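Local structure of F420-reducing hydrogenase, subunit beta (Methanothermobacter marburgensis, 4OMF) at residues C[111-116]-C[121-126]; C[148-153]-C[181-186]; C[163-168]-C[212-217]; C[198-201]-C[205-208]. The protein carries FAD and an iron-sulfur cluster in F420-reducing hydrogenase and probably passes electrons from hydrogen to coenzyme F420. One frame throughout, in Å; residues are numbered along the deposited sequence.

Contact 1: C[111-116]-C[121-126]; sequences KMQTYP and FLADKI. With KEN (N,N-dimethylmethanamine), chain P.
The flat group here is the side-chain amide of Gln113, whose plane contains Ala123 O to within 4°. Gln113 NE2 donates to Ala123 O over 3.0 Å, and the N-H...O angle is 170°. The other end of the amide, OE1, is bonded to Arg110 one turn back on the helix. Carbon CB1 of the bound N,N-dimethylmethanamine sits 3.4 Å from Gln113 NE2, a van der Waals approach.

Met112 fills the apolar half. Its chain is bent at both chi2 and chi3, which brings the thioether end between three side chains. Met112 CE is 3.6 Å from Leu122 CD2 and 3.8 Å from Ile126 CD1, where Met112 and Ile126 meet tip to tip. Met112 SD lies 3.9 Å from Ala123 CB. Leu122 continues this apolar patch onto Leu85 and Val89 of helix 85-89.

The contact folds the link to strand 126-132 back against the end of helix 103-114. Gln113 and Ile126 both line the small amine site. The two bonds, to Arg110 and to Ala123 O, probably fix which way the amide is turned. The second is nearly straight at the hydrogen but reaches Ala123 O obliquely, at a C=O...N angle of 144°.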
loop_
_atom_site.group_PDB
_atom_site.type_symbol
_atom_site.label_atom_id
_atom_site.label_comp_id
_atom_site.label_asym_id
_atom_site.label_seq_id
_atom_site.Cartn_x
_atom_site.Cartn_y
_atom_site.Cartn_z
ATOM N N LYS C 111 4.391 -24.806 -10.921
ATOM C CA LYS C 111 3.087 -24.375 -10.436
ATOM C C LYS C 111 2.473 -23.404 -11.433
ATOM O O LYS C 111 1.280 -23.471 -11.712
ATOM C CB LYS C 111 3.180 -23.709 -9.045
ATOM C CG LYS C 111 1.817 -23.221 -8.518
ATOM C CD LYS C 111 1.905 -22.709 -7.096
ATOM C CE LYS C 111 0.598 -22.022 -6.722
ATOM N NZ LYS C 111 0.607 -21.478 -5.301
ATOM N N MET C 112 3.298 -22.518 -11.988
ATOM C CA MET C 112 2.802 -21.564 -12.968
ATOM C C MET C 112 2.305 -22.290 -14.212
ATOM O O MET C 112 1.251 -21.939 -14.753
ATOM C CB MET C 112 3.893 -20.543 -13.348
ATOM C CG MET C 112 3.536 -19.654 -14.549
ATOM S SD MET C 112 4.070 -20.334 -16.151
ATOM C CE MET C 112 5.872 -20.358 -15.932
ATOM N N GLN C 113 3.028 -23.332 -14.643
ATOM C CA GLN C 113 2.662 -23.983 -15.906
ATOM C C GLN C 113 1.341 -24.738 -15.756
ATOM O O GLN C 113 0.512 -24.763 -16.666
ATOM C CB GLN C 113 3.746 -24.953 -16.379
ATOM C CG GLN C 113 5.068 -24.310 -16.815
ATOM C CD GLN C 113 6.082 -25.359 -17.268
ATOM O OE1 GLN C 113 6.499 -26.213 -16.479
ATOM N NE2 GLN C 113 6.448 -25.327 -18.540
ATOM N N THR C 114 1.147 -25.344 -14.591
ATOM C CA THR C 114 -0.053 -26.129 -14.342
ATOM C C THR C 114 -1.236 -25.224 -14.009
ATOM O O THR C 114 -2.369 -25.514 -14.426
ATOM C CB THR C 114 0.192 -27.134 -13.205
ATOM O OG1 THR C 114 1.225 -28.030 -13.621
ATOM C CG2 THR C 114 -1.044 -27.973 -12.930
ATOM N N TYR C 115 -0.961 -24.144 -13.272
ATOM C CA TYR C 115 -1.972 -23.149 -12.880
ATOM C C TYR C 115 -1.581 -21.706 -13.207
ATOM O O TYR C 115 -1.234 -20.935 -12.310
ATOM C CB TYR C 115 -2.243 -23.236 -11.369
ATOM C CG TYR C 115 -2.951 -24.508 -10.967
ATOM C CD1 TYR C 115 -4.311 -24.645 -11.162
ATOM C CD2 TYR C 115 -2.255 -25.573 -10.391
ATOM C CE1 TYR C 115 -4.974 -25.803 -10.781
ATOM C CE2 TYR C 115 -2.907 -26.740 -10.023
ATOM C CZ TYR C 115 -4.265 -26.846 -10.223
ATOM O OH TYR C 115 -4.950 -27.990 -9.866
ATOM N N PRO C 116 -1.658 -21.329 -14.491
ATOM C CA PRO C 116 -1.194 -19.991 -14.891
ATOM C C PRO C 116 -2.271 -18.921 -14.715
ATOM O O PRO C 116 -2.595 -18.247 -15.693
ATOM C CB PRO C 116 -0.854 -20.178 -16.367
ATOM C CG PRO C 116 -1.851 -21.251 -16.826
ATOM C CD PRO C 116 -1.877 -22.216 -15.656
ATOM N N PHE C 121 0.537 -16.619 -21.832
ATOM C CA PHE C 121 1.469 -17.016 -22.900
ATOM C C PHE C 121 2.937 -17.075 -22.448
ATOM O O PHE C 121 3.834 -16.466 -23.066
ATOM C CB PHE C 121 1.333 -16.066 -24.098
ATOM C CG PHE C 121 -0.065 -16.011 -24.691
ATOM C CD1 PHE C 121 -0.934 -17.089 -24.576
ATOM C CD2 PHE C 121 -0.501 -14.885 -25.366
ATOM C CE1 PHE C 121 -2.219 -17.043 -25.129
ATOM C CE2 PHE C 121 -1.795 -14.840 -25.930
ATOM C CZ PHE C 121 -2.641 -15.926 -25.804
ATOM N N LEU C 122 3.167 -17.808 -21.364
ATOM C CA LEU C 122 4.520 -18.147 -20.933
ATOM C C LEU C 122 4.694 -19.654 -20.779
ATOM O O LEU C 122 5.699 -20.205 -21.215
ATOM C CB LEU C 122 4.867 -17.436 -19.625
ATOM C CG LEU C 122 6.136 -17.979 -18.942
ATOM C CD1 LEU C 122 7.364 -17.804 -19.870
ATOM C CD2 LEU C 122 6.358 -17.258 -17.649
ATOM N N ALA C 123 3.695 -20.324 -20.199
ATOM C CA ALA C 123 3.864 -21.716 -19.756
ATOM C C ALA C 123 4.394 -22.655 -20.846
ATOM O O ALA C 123 5.317 -23.434 -20.611
ATOM C CB ALA C 123 2.557 -22.240 -19.217
ATOM N N ASP C 124 3.840 -22.565 -22.049
ATOM C CA ASP C 124 4.235 -23.495 -23.094
ATOM C C ASP C 124 5.549 -23.103 -23.779
ATOM O O ASP C 124 6.082 -23.859 -24.587
ATOM C CB ASP C 124 3.111 -23.615 -24.125
ATOM C CG ASP C 124 1.830 -24.141 -23.511
ATOM O OD1 ASP C 124 1.911 -25.109 -22.718
ATOM O OD2 ASP C 124 0.747 -23.578 -23.793
ATOM N N LYS C 125 6.072 -21.930 -23.446
ATOM C CA LYS C 125 7.330 -21.480 -24.045
ATOM C C LYS C 125 8.566 -22.013 -23.347
ATOM O O LYS C 125 9.667 -21.911 -23.885
ATOM C CB LYS C 125 7.360 -19.945 -24.070
ATOM C CG LYS C 125 6.368 -19.420 -25.110
ATOM C CD LYS C 125 6.137 -17.933 -25.012
ATOM C CE LYS C 125 4.977 -17.498 -25.932
ATOM N NZ LYS C 125 4.758 -16.024 -25.794
ATOM N N ILE C 126 8.397 -22.560 -22.152
ATOM C CA ILE C 126 9.528 -23.140 -21.449
ATOM C C ILE C 126 9.849 -24.502 -22.075
ATOM O O ILE C 126 9.018 -25.418 -22.043
ATOM C CB ILE C 126 9.236 -23.261 -19.952
ATOM C CG1 ILE C 126 8.922 -21.872 -19.392
ATOM C CG2 ILE C 126 10.417 -23.901 -19.217
ATOM C CD1 ILE C 126 8.696 -21.854 -17.929
HETATM C CA1 KEN P . 9.098 -30.184 -20.161
HETATM C CB1 KEN P . 7.636 -28.144 -20.045
HETATM C CC1 KEN P . 9.986 -27.967 -19.323
HETATM N NE1 KEN P . 9.038 -28.663 -20.280
#

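Contact 2: C[148-153]-C[181-186]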
loop_
_atom_site.group_PDB
_atom_site.type_symbol
_atom_site.label_atom_id
_atom_site.label_comp_id
_atom_site.label_asym_id
_atom_site.label_seq_id
_atom_site.Cartn_x
_atom_site.Cartn_y
_atom_site.Cartn_z
ATOM N N CYS C 148 34.286 -12.462 4.986
ATOM C CA CYS C 148 34.949 -11.252 5.460
ATOM C C CYS C 148 35.305 -11.293 6.939
ATOM O O CYS C 148 36.284 -10.675 7.355
ATOM C CB CYS C 148 34.085 -10.020 5.183
ATOM S SG CYS C 148 33.616 -9.807 3.461
ATOM N N GLU C 149 34.504 -11.997 7.733
ATOM C CA GLU C 149 34.694 -11.986 9.182
ATOM C C GLU C 149 35.392 -13.270 9.631
ATOM O O GLU C 149 36.498 -13.207 10.154
ATOM C CB GLU C 149 33.357 -11.810 9.909
ATOM C CG GLU C 149 32.560 -10.603 9.421
ATOM C CD GLU C 149 33.189 -9.265 9.796
ATOM O OE1 GLU C 149 33.014 -8.304 9.027
ATOM O OE2 GLU C 149 33.831 -9.159 10.862
ATOM N N LYS C 150 34.765 -14.429 9.425
ATOM C CA LYS C 150 35.376 -15.669 9.904
ATOM C C LYS C 150 36.698 -15.997 9.195
ATOM O O LYS C 150 37.692 -16.351 9.841
ATOM C CB LYS C 150 34.406 -16.841 9.748
ATOM C CG LYS C 150 33.184 -16.738 10.659
ATOM C CD LYS C 150 32.190 -17.835 10.376
ATOM C CE LYS C 150 31.235 -18.047 11.543
ATOM N NZ LYS C 150 31.869 -18.808 12.675
ATOM N N LEU C 151 36.719 -15.899 7.871
ATOM C CA LEU C 151 37.908 -16.324 7.124
ATOM C C LEU C 151 38.905 -15.178 6.898
ATOM O O LEU C 151 40.019 -15.399 6.428
ATOM C CB LEU C 151 37.503 -16.942 5.784
ATOM C CG LEU C 151 36.725 -18.260 5.923
ATOM C CD1 LEU C 151 36.289 -18.813 4.577
ATOM C CD2 LEU C 151 37.579 -19.288 6.685
ATOM N N GLY C 152 38.500 -13.956 7.214
ATOM C CA GLY C 152 39.427 -12.838 7.174
ATOM C C GLY C 152 39.934 -12.411 5.804
ATOM O O GLY C 152 41.059 -11.912 5.672
ATOM N N VAL C 153 39.137 -12.618 4.765
ATOM C CA VAL C 153 39.470 -11.989 3.486
ATOM C C VAL C 153 38.325 -11.043 3.119
ATOM O O VAL C 153 37.788 -10.372 4.000
ATOM C CB VAL C 153 39.762 -13.039 2.376
ATOM C CG1 VAL C 153 41.071 -13.762 2.711
ATOM C CG2 VAL C 153 38.621 -14.050 2.246
ATOM N N LEU C 181 30.949 -27.022 7.636
ATOM C CA LEU C 181 29.647 -26.614 7.128
ATOM C C LEU C 181 28.651 -26.425 8.276
ATOM O O LEU C 181 27.769 -25.569 8.212
ATOM C CB LEU C 181 29.134 -27.644 6.127
ATOM C CG LEU C 181 28.012 -27.224 5.192
ATOM C CD1 LEU C 181 28.396 -25.988 4.407
ATOM C CD2 LEU C 181 27.715 -28.390 4.260
ATOM N N LYS C 182 28.793 -27.209 9.344
ATOM C CA LYS C 182 27.875 -27.048 10.466
ATOM C C LYS C 182 28.002 -25.649 11.073
ATOM O O LYS C 182 27.091 -25.174 11.748
ATOM C CB LYS C 182 28.106 -28.114 11.540
ATOM C CG LYS C 182 29.202 -27.811 12.542
ATOM C CD LYS C 182 29.298 -28.942 13.575
ATOM C CE LYS C 182 30.304 -28.623 14.680
ATOM N NZ LYS C 182 30.397 -29.717 15.698
ATOM N N GLU C 183 29.128 -24.988 10.827
ATOM C CA GLU C 183 29.321 -23.635 11.326
ATOM C C GLU C 183 28.417 -22.633 10.582
ATOM O O GLU C 183 28.234 -21.504 11.041
ATOM C CB GLU C 183 30.796 -23.247 11.201
ATOM C CG GLU C 183 31.226 -22.047 12.010
ATOM C CD GLU C 183 32.737 -21.954 12.135
ATOM O OE1 GLU C 183 33.385 -23.007 12.297
ATOM O OE2 GLU C 183 33.271 -20.831 12.060
ATOM N N THR C 184 27.845 -23.036 9.449
ATOM C CA THR C 184 26.983 -22.128 8.697
ATOM C C THR C 184 25.524 -22.282 9.119
ATOM O O THR C 184 24.678 -21.520 8.686
ATOM C CB THR C 184 27.081 -22.372 7.168
ATOM O OG1 THR C 184 26.501 -23.647 6.848
ATOM C CG2 THR C 184 28.540 -22.354 6.721
ATOM N N HIS C 185 25.226 -23.302 9.926
ATOM C CA HIS C 185 23.873 -23.501 10.459
ATOM C C HIS C 185 23.333 -22.303 11.219
ATOM O O HIS C 185 23.974 -21.794 12.142
ATOM C CB HIS C 185 23.837 -24.724 11.390
ATOM C CG HIS C 185 24.059 -26.023 10.681
ATOM N ND1 HIS C 185 24.124 -26.119 9.309
ATOM C CD2 HIS C 185 24.240 -27.278 11.156
ATOM C CE1 HIS C 185 24.332 -27.378 8.966
ATOM N NE2 HIS C 185 24.407 -28.101 10.068
ATOM N N GLY C 186 22.137 -21.863 10.856
ATOM C CA GLY C 186 21.565 -20.707 11.511
ATOM C C GLY C 186 21.812 -19.445 10.715
ATOM O O GLY C 186 21.216 -18.418 11.003
#
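Lys150 and Glu183 reach for each other from opposite directions. These two side chains make the whole contact, led by their charged ends. Lys150 CA and Glu183 CA are 10.1 Å apart, so side chains alone span the distance. Lys150 runs extended from its backbone and then bends at its last torsion (chi4 -77°), which turns the ammonium group onto the carboxylate. Glu183 has CG anti to its backbone N (chi1 -164°) and stays extended beyond it, which carries the carboxylate out from the turn toward the lysine.

Lys150 NZ forms a salt bridge with Glu183 OE2. The modelled separation of 2.5 Å between NZ and OE2 is short, and its exact value is doubtful. The ammonium meets OE2 on its anti side, 22° out of the carboxylate plane. Lys150 CE follows at 3.5 Å from the same Glu183 OE2.

The bridge joins the C-terminal part of helix 140-150 to the 3-10 turn 181-184 that follows the three-stranded antiparallel sheet. That turn is pinned at Leu181 O, which accepts from both the backbone N and the hydroxyl of Thr184. Thr184 OG1 is 2.7 Å from Leu181 O.

The lysine side chain also touches Leu179 of strand 176-180 and Tyr187. An acidic side chain of another protein subunit packs against Lys150. A magnesium ion lies about 7 Å from the lysine side chain.

Contact 3: C[163-168]-C[212-217]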
loop_
_atom_site.group_PDB
_atom_site.type_symbol
_atom_site.label_atom_id
_atom_site.label_comp_id
_atom_site.label_asym_id
_atom_site.label_seq_id
_atom_site.Cartn_x
_atom_site.Cartn_y
_atom_site.Cartn_z
ATOM N N ILE C 163 30.791 -25.896 -1.836
ATOM C CA ILE C 163 30.325 -26.582 -0.636
ATOM C C ILE C 163 30.438 -28.071 -0.908
ATOM O O ILE C 163 30.082 -28.536 -1.987
ATOM C CB ILE C 163 28.868 -26.191 -0.278
ATOM C CG1 ILE C 163 28.825 -24.741 0.210
ATOM C CG2 ILE C 163 28.278 -27.167 0.757
ATOM C CD1 ILE C 163 27.434 -24.189 0.511
ATOM N N GLY C 164 30.974 -28.815 0.046
ATOM C CA GLY C 164 31.139 -30.246 -0.131
ATOM C C GLY C 164 32.058 -30.835 0.908
ATOM O O GLY C 164 32.842 -30.121 1.542
ATOM N N LYS C 165 31.951 -32.150 1.090
ATOM C CA LYS C 165 32.772 -32.880 2.041
ATOM C C LYS C 165 32.800 -32.222 3.428
ATOM O O LYS C 165 33.842 -32.162 4.082
ATOM C CB LYS C 165 34.194 -33.031 1.490
ATOM C CG LYS C 165 34.221 -33.656 0.094
ATOM C CD LYS C 165 35.631 -34.039 -0.335
ATOM C CE LYS C 165 35.689 -34.373 -1.830
ATOM N NZ LYS C 165 35.479 -33.180 -2.717
ATOM N N GLY C 166 31.644 -31.736 3.858
ATOM C CA GLY C 166 31.477 -31.229 5.201
ATOM C C GLY C 166 31.978 -29.812 5.411
ATOM O O GLY C 166 32.040 -29.355 6.543
ATOM N N LYS C 167 32.316 -29.115 4.326
ATOM C CA LYS C 167 32.938 -27.791 4.448
ATOM C C LYS C 167 32.378 -26.792 3.466
ATOM O O LYS C 167 31.869 -27.167 2.411
ATOM C CB LYS C 167 34.457 -27.884 4.240
ATOM C CG LYS C 167 35.179 -28.815 5.199
ATOM C CD LYS C 167 36.645 -28.971 4.821
ATOM C CE LYS C 167 37.322 -30.021 5.689
ATOM N NZ LYS C 167 38.772 -30.100 5.374
ATOM N N PHE C 168 32.470 -25.520 3.845
ATOM C CA PHE C 168 32.309 -24.379 2.944
ATOM C C PHE C 168 33.719 -23.986 2.510
ATOM O O PHE C 168 34.596 -23.851 3.360
ATOM C CB PHE C 168 31.603 -23.233 3.678
ATOM C CG PHE C 168 31.330 -22.022 2.833
ATOM C CD1 PHE C 168 30.190 -21.950 2.052
ATOM C CD2 PHE C 168 32.185 -20.936 2.866
ATOM C CE1 PHE C 168 29.926 -20.818 1.279
ATOM C CE2 PHE C 168 31.933 -19.808 2.089
ATOM C CZ PHE C 168 30.809 -19.757 1.295
ATOM N N SER C 212 29.607 -37.424 -7.518
ATOM C CA SER C 212 30.643 -37.410 -8.556
ATOM C C SER C 212 31.951 -36.821 -8.030
ATOM O O SER C 212 31.945 -36.023 -7.093
ATOM C CB SER C 212 30.172 -36.603 -9.782
ATOM O OG SER C 212 29.234 -37.334 -10.554
ATOM N N PRO C 213 33.078 -37.205 -8.652
ATOM C CA PRO C 213 34.378 -36.624 -8.301
ATOM C C PRO C 213 34.505 -35.182 -8.785
ATOM O O PRO C 213 33.659 -34.694 -9.541
ATOM C CB PRO C 213 35.382 -37.545 -9.005
ATOM C CG PRO C 213 34.620 -38.144 -10.135
ATOM C CD PRO C 213 33.194 -38.249 -9.687
ATOM N N ASP C 214 35.545 -34.500 -8.321
ATOM C CA ASP C 214 35.752 -33.092 -8.644
ATOM C C ASP C 214 35.821 -32.851 -10.149
ATOM O O ASP C 214 36.534 -33.548 -10.865
ATOM C CB ASP C 214 37.030 -32.578 -7.976
ATOM C CG ASP C 214 36.868 -32.396 -6.477
ATOM O OD1 ASP C 214 35.845 -31.816 -6.060
ATOM O OD2 ASP C 214 37.755 -32.844 -5.720
ATOM N N GLY C 215 35.062 -31.872 -10.625
ATOM C CA GLY C 215 35.084 -31.526 -12.038
ATOM C C GLY C 215 34.091 -32.338 -12.841
ATOM O O GLY C 215 34.005 -32.214 -14.070
ATOM N N TRP C 216 33.342 -33.182 -12.144
ATOM C CA TRP C 216 32.292 -33.986 -12.763
ATOM C C TRP C 216 30.976 -33.716 -12.068
ATOM O O TRP C 216 30.946 -33.163 -10.954
ATOM C CB TRP C 216 32.617 -35.476 -12.683
ATOM C CG TRP C 216 33.754 -35.895 -13.547
ATOM C CD1 TRP C 216 35.083 -35.679 -13.316
ATOM C CD2 TRP C 216 33.666 -36.617 -14.780
ATOM N NE1 TRP C 216 35.830 -36.222 -14.334
ATOM C CE2 TRP C 216 34.985 -36.805 -15.246
ATOM C CE3 TRP C 216 32.601 -37.120 -15.540
ATOM C CZ2 TRP C 216 35.268 -37.480 -16.435
ATOM C CZ3 TRP C 216 32.886 -37.790 -16.725
ATOM C CH2 TRP C 216 34.212 -37.962 -17.158
ATOM N N SER C 217 29.886 -34.093 -12.727
ATOM C CA SER C 217 28.536 -33.849 -12.195
ATOM C C SER C 217 27.675 -35.097 -12.244
ATOM O O SER C 217 27.798 -35.895 -13.170
ATOM C CB SER C 217 27.816 -32.760 -12.984
ATOM O OG SER C 217 28.424 -31.500 -12.829
#
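Two tight turns face each other at the surface: the tip of the beta hairpin formed by strands 160-164 and 167-171, and the turn that leads into strand 217-221. Lys165 reaches from the first and Asp214 from the second. The hairpin tip is a type I' turn from Gly164 to Lys167. It is closed in both directions, with Gly164 N to Lys167 O and Lys167 N to Gly164 O both at 3.0 Å. Lys165 and Gly166 occupy its two corners with positive phi. The facing turn, Pro213 to Trp216, is of type II. Trp216 N bonds to Pro213 O over 3.0 Å, and Gly215 takes the corner with positive phi.

Between the turns, Lys165 NZ lies 3.6 Å from Asp214 OD1 and 3.8 Å from Asp214 OD2. The lysine is extended as far as CE, where chi4 of 69° swings the ammonium round to the carboxylate. This is a long salt bridge, without hydrogen-bond geometry. The two residues carry all of the touching surface, and both are exposed.

Each turn is held on its own side. Gly166 is backbone-bonded to Leu181. Gly215 O bonds to Arg13, and the ring of Trp216 rests on strands 8-14 and 239-243. Ser217, at the start of the next strand, touches FAD.

The chemistry is therefore mainly electrostatic. The charges attract over a long distance at an exposed site, and the ammonium is placed nearly evenly between the two oxygens, so the link is probably weak.

Contact 4: C[198-201]-C[205-208]. With FAD (flavin-adenine dinucleotide), chain R.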
loop_
_atom_site.group_PDB
_atom_site.type_symbol
_atom_site.label_atom_id
_atom_site.label_comp_id
_atom_site.label_asym_id
_atom_site.label_seq_id
_atom_site.Cartn_x
_atom_site.Cartn_y
_atom_site.Cartn_z
ATOM N N TYR C 198 15.734 -32.113 -2.645
ATOM C CA TYR C 198 17.177 -31.947 -2.747
ATOM C C TYR C 198 17.661 -31.924 -4.190
ATOM O O TYR C 198 18.451 -31.069 -4.571
ATOM C CB TYR C 198 17.904 -33.060 -1.985
ATOM C CG TYR C 198 19.413 -32.918 -2.027
ATOM C CD1 TYR C 198 20.026 -31.743 -1.621
ATOM C CD2 TYR C 198 20.219 -33.953 -2.469
ATOM C CE1 TYR C 198 21.400 -31.607 -1.647
ATOM C CE2 TYR C 198 21.602 -33.817 -2.500
ATOM C CZ TYR C 198 22.176 -32.641 -2.082
ATOM O OH TYR C 198 23.541 -32.480 -2.103
ATOM N N VAL C 199 17.196 -32.877 -4.991
ATOM C CA VAL C 199 17.765 -33.049 -6.318
ATOM C C VAL C 199 16.899 -32.447 -7.422
ATOM O O VAL C 199 16.966 -32.893 -8.570
ATOM C CB VAL C 199 18.024 -34.542 -6.634
ATOM C CG1 VAL C 199 19.237 -35.061 -5.850
ATOM C CG2 VAL C 199 16.794 -35.394 -6.343
ATOM N N ALA C 200 16.126 -31.415 -7.089
ATOM C CA ALA C 200 15.289 -30.725 -8.084
ATOM C C ALA C 200 14.422 -31.742 -8.833
ATOM O O ALA C 200 14.576 -31.936 -10.035
ATOM C CB ALA C 200 16.147 -29.923 -9.073
ATOM N N GLU C 201 13.530 -32.392 -8.098
ATOM C CA GLU C 201 12.754 -33.511 -8.607
ATOM C C GLU C 201 11.818 -33.177 -9.759
ATOM O O GLU C 201 11.388 -34.081 -10.463
ATOM C CB GLU C 201 11.941 -34.125 -7.466
ATOM C CG GLU C 201 12.829 -34.700 -6.360
ATOM C CD GLU C 201 12.055 -35.169 -5.139
ATOM O OE1 GLU C 201 10.875 -35.554 -5.297
ATOM O OE2 GLU C 201 12.634 -35.153 -4.023
ATOM N N VAL C 205 15.944 -31.969 -16.426
ATOM C CA VAL C 205 17.226 -32.628 -16.136
ATOM C C VAL C 205 17.725 -31.968 -14.872
ATOM O O VAL C 205 17.637 -30.745 -14.771
ATOM C CB VAL C 205 18.297 -32.395 -17.224
ATOM C CG1 VAL C 205 19.476 -33.337 -17.035
ATOM C CG2 VAL C 205 17.731 -32.502 -18.589
ATOM N N SER C 206 18.264 -32.742 -13.935
ATOM C CA SER C 206 18.769 -32.175 -12.685
ATOM C C SER C 206 20.261 -32.483 -12.522
ATOM O O SER C 206 20.707 -33.571 -12.873
ATOM C CB SER C 206 17.990 -32.731 -11.487
ATOM O OG SER C 206 16.584 -32.585 -11.642
ATOM N N THR C 207 21.039 -31.540 -11.998
ATOM C CA THR C 207 22.465 -31.798 -11.896
ATOM C C THR C 207 23.083 -31.152 -10.655
ATOM O O THR C 207 22.582 -30.153 -10.140
ATOM C CB THR C 207 23.183 -31.337 -13.220
ATOM O OG1 THR C 207 24.572 -31.695 -13.208
ATOM C CG2 THR C 207 23.044 -29.836 -13.418
ATOM N N GLY C 208 24.156 -31.763 -10.162
ATOM C CA GLY C 208 24.870 -31.260 -9.001
ATOM C C GLY C 208 26.204 -31.966 -8.885
ATOM O O GLY C 208 26.544 -32.805 -9.717
HETATM P PA FAD R . 27.907 -24.169 -14.535
HETATM O O1A FAD R . 28.942 -23.726 -13.533
HETATM O O2A FAD R . 28.219 -24.431 -15.979
HETATM O O5B FAD R . 26.732 -23.094 -14.503
HETATM C C5B FAD R . 26.158 -22.843 -13.212
HETATM C C4B FAD R . 24.750 -22.290 -13.437
HETATM O O4B FAD R . 24.121 -22.083 -12.171
HETATM C C3B FAD R . 24.821 -20.944 -14.148
HETATM O O3B FAD R . 23.921 -20.889 -15.266
HETATM C C2B FAD R . 24.367 -19.963 -13.076
HETATM O O2B FAD R . 23.623 -18.881 -13.658
HETATM C C1B FAD R . 23.503 -20.807 -12.158
HETATM N N9A FAD R . 23.517 -20.249 -10.794
HETATM C C8A FAD R . 24.616 -19.968 -10.071
HETATM N N7A FAD R . 24.276 -19.483 -8.854
HETATM C C5A FAD R . 22.914 -19.461 -8.811
HETATM C C6A FAD R . 21.896 -19.040 -7.822
HETATM N N6A FAD R . 22.252 -18.526 -6.615
HETATM N N1A FAD R . 20.608 -19.193 -8.169
HETATM C C2A FAD R . 20.226 -19.667 -9.374
HETATM N N3A FAD R . 21.096 -20.059 -10.335
HETATM C C4A FAD R . 22.428 -19.972 -10.093
HETATM N N1 FAD R . 25.089 -28.886 -5.668
HETATM C C2 FAD R . 24.974 -30.082 -4.963
HETATM O O2 FAD R . 25.498 -31.110 -5.436
HETATM N N3 FAD R . 24.322 -30.084 -3.738
HETATM C C4 FAD R . 23.745 -28.935 -3.238
HETATM O O4 FAD R . 23.133 -28.990 -2.148
HETATM C C4X FAD R . 24.406 -27.694 -3.575
HETATM N N5 FAD R . 23.840 -26.481 -2.931
HETATM C C5X FAD R . 23.490 -25.440 -3.906
HETATM C C6 FAD R . 22.895 -24.295 -3.351
HETATM C C7 FAD R . 22.715 -23.152 -4.139
HETATM C C7M FAD R . 22.059 -21.910 -3.550
HETATM C C8 FAD R . 23.154 -23.179 -5.461
HETATM C C8M FAD R . 23.022 -22.005 -6.413
HETATM C C9 FAD R . 23.767 -24.321 -6.020
HETATM C C9A FAD R . 24.024 -25.435 -5.213
HETATM N N10 FAD R . 24.546 -26.622 -5.790
HETATM C C10 FAD R . 24.873 -27.705 -4.995
HETATM C "C1'" FAD R . 24.716 -26.814 -7.244
HETATM C "C2'" FAD R . 26.098 -26.502 -7.756
HETATM O "O2'" FAD R . 26.855 -25.742 -6.931
HETATM C "C3'" FAD R . 26.116 -26.201 -9.071
HETATM O "O3'" FAD R . 25.592 -24.985 -9.359
HETATM C "C4'" FAD R . 25.708 -27.304 -10.033
HETATM O "O4'" FAD R . 26.449 -28.522 -9.804
HETATM C "C5'" FAD R . 25.863 -26.849 -11.488
HETATM O "O5'" FAD R . 27.236 -26.860 -11.849
HETATM P P FAD R . 27.689 -26.861 -13.384
HETATM O O1P FAD R . 26.902 -27.958 -14.067
HETATM O O2P FAD R . 29.186 -26.906 -13.467
HETATM O O3P FAD R . 27.106 -25.439 -13.920
#
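Ser206 sits on strand 205-208, in the middle of the large mixed sheet, and meets the loop that brings Tyr198 to the flavin of FAD. The tight part lies between this serine and two successive carbonyls. Ser206 OG donates to Ala200 O over 2.7 Å, with the donor tilted 34° from the carbonyl plane. Ser206 CB and Ser206 OG both lie 3.1 Å from Val199 O, the latter as a close approach and not as a second hydrogen bond. Ala200 CB lies 3.7 Å from Ser206 OG.

Arg222 supports the same spot. Its NE is bonded to Ser206 OG and its NH2 to Val199 O. The buried hydroxyl thus has two partners, and the arginine ties the loop to the strand.

The looser side begins at Val199, whose side chain stays back from the strand and packs instead on Leu3, Tyr133 and Leu254. Glu201 points away from the strand, is partly exposed, and forms a salt bridge with Lys262 of helix 251-275.

Both segments also reach the flavin half of FAD. Gly208 CA lies 3.3 Å from FAD O4' on the ribityl chain. Tyr198 turns its ring edge to the flavin, with CE1 at 3.2 Å from FAD O4. Its hydroxyl accepts from the pyrimidine ring of the flavin: FAD N3 donates to Tyr198 OH over 3.0 Å, at an N-H...O angle of 162°.

Overall arrangement
From the N terminus, contact 1 comes first and closes a short loop between helix 103-114 and strand 126-132. It is complete before the others begin. Contact 2 then opens at the end of helix 140-150, and contact 3 opens at the hairpin tip before contact 2 closes, so these two cross. They touch where Leu181 meets the hairpin. Contact 4 forms and closes entirely between the two segments of contact 3, and touches it where Ser217 packs on Thr207 and Gly208. Contact 2 ties helix 140-150 to the turn that follows the small sheet, contact 3 bridges small sheet to large, and contact 4 lies at the flavin. Contact 1 lies across the chain's centre from contacts 2 and 3.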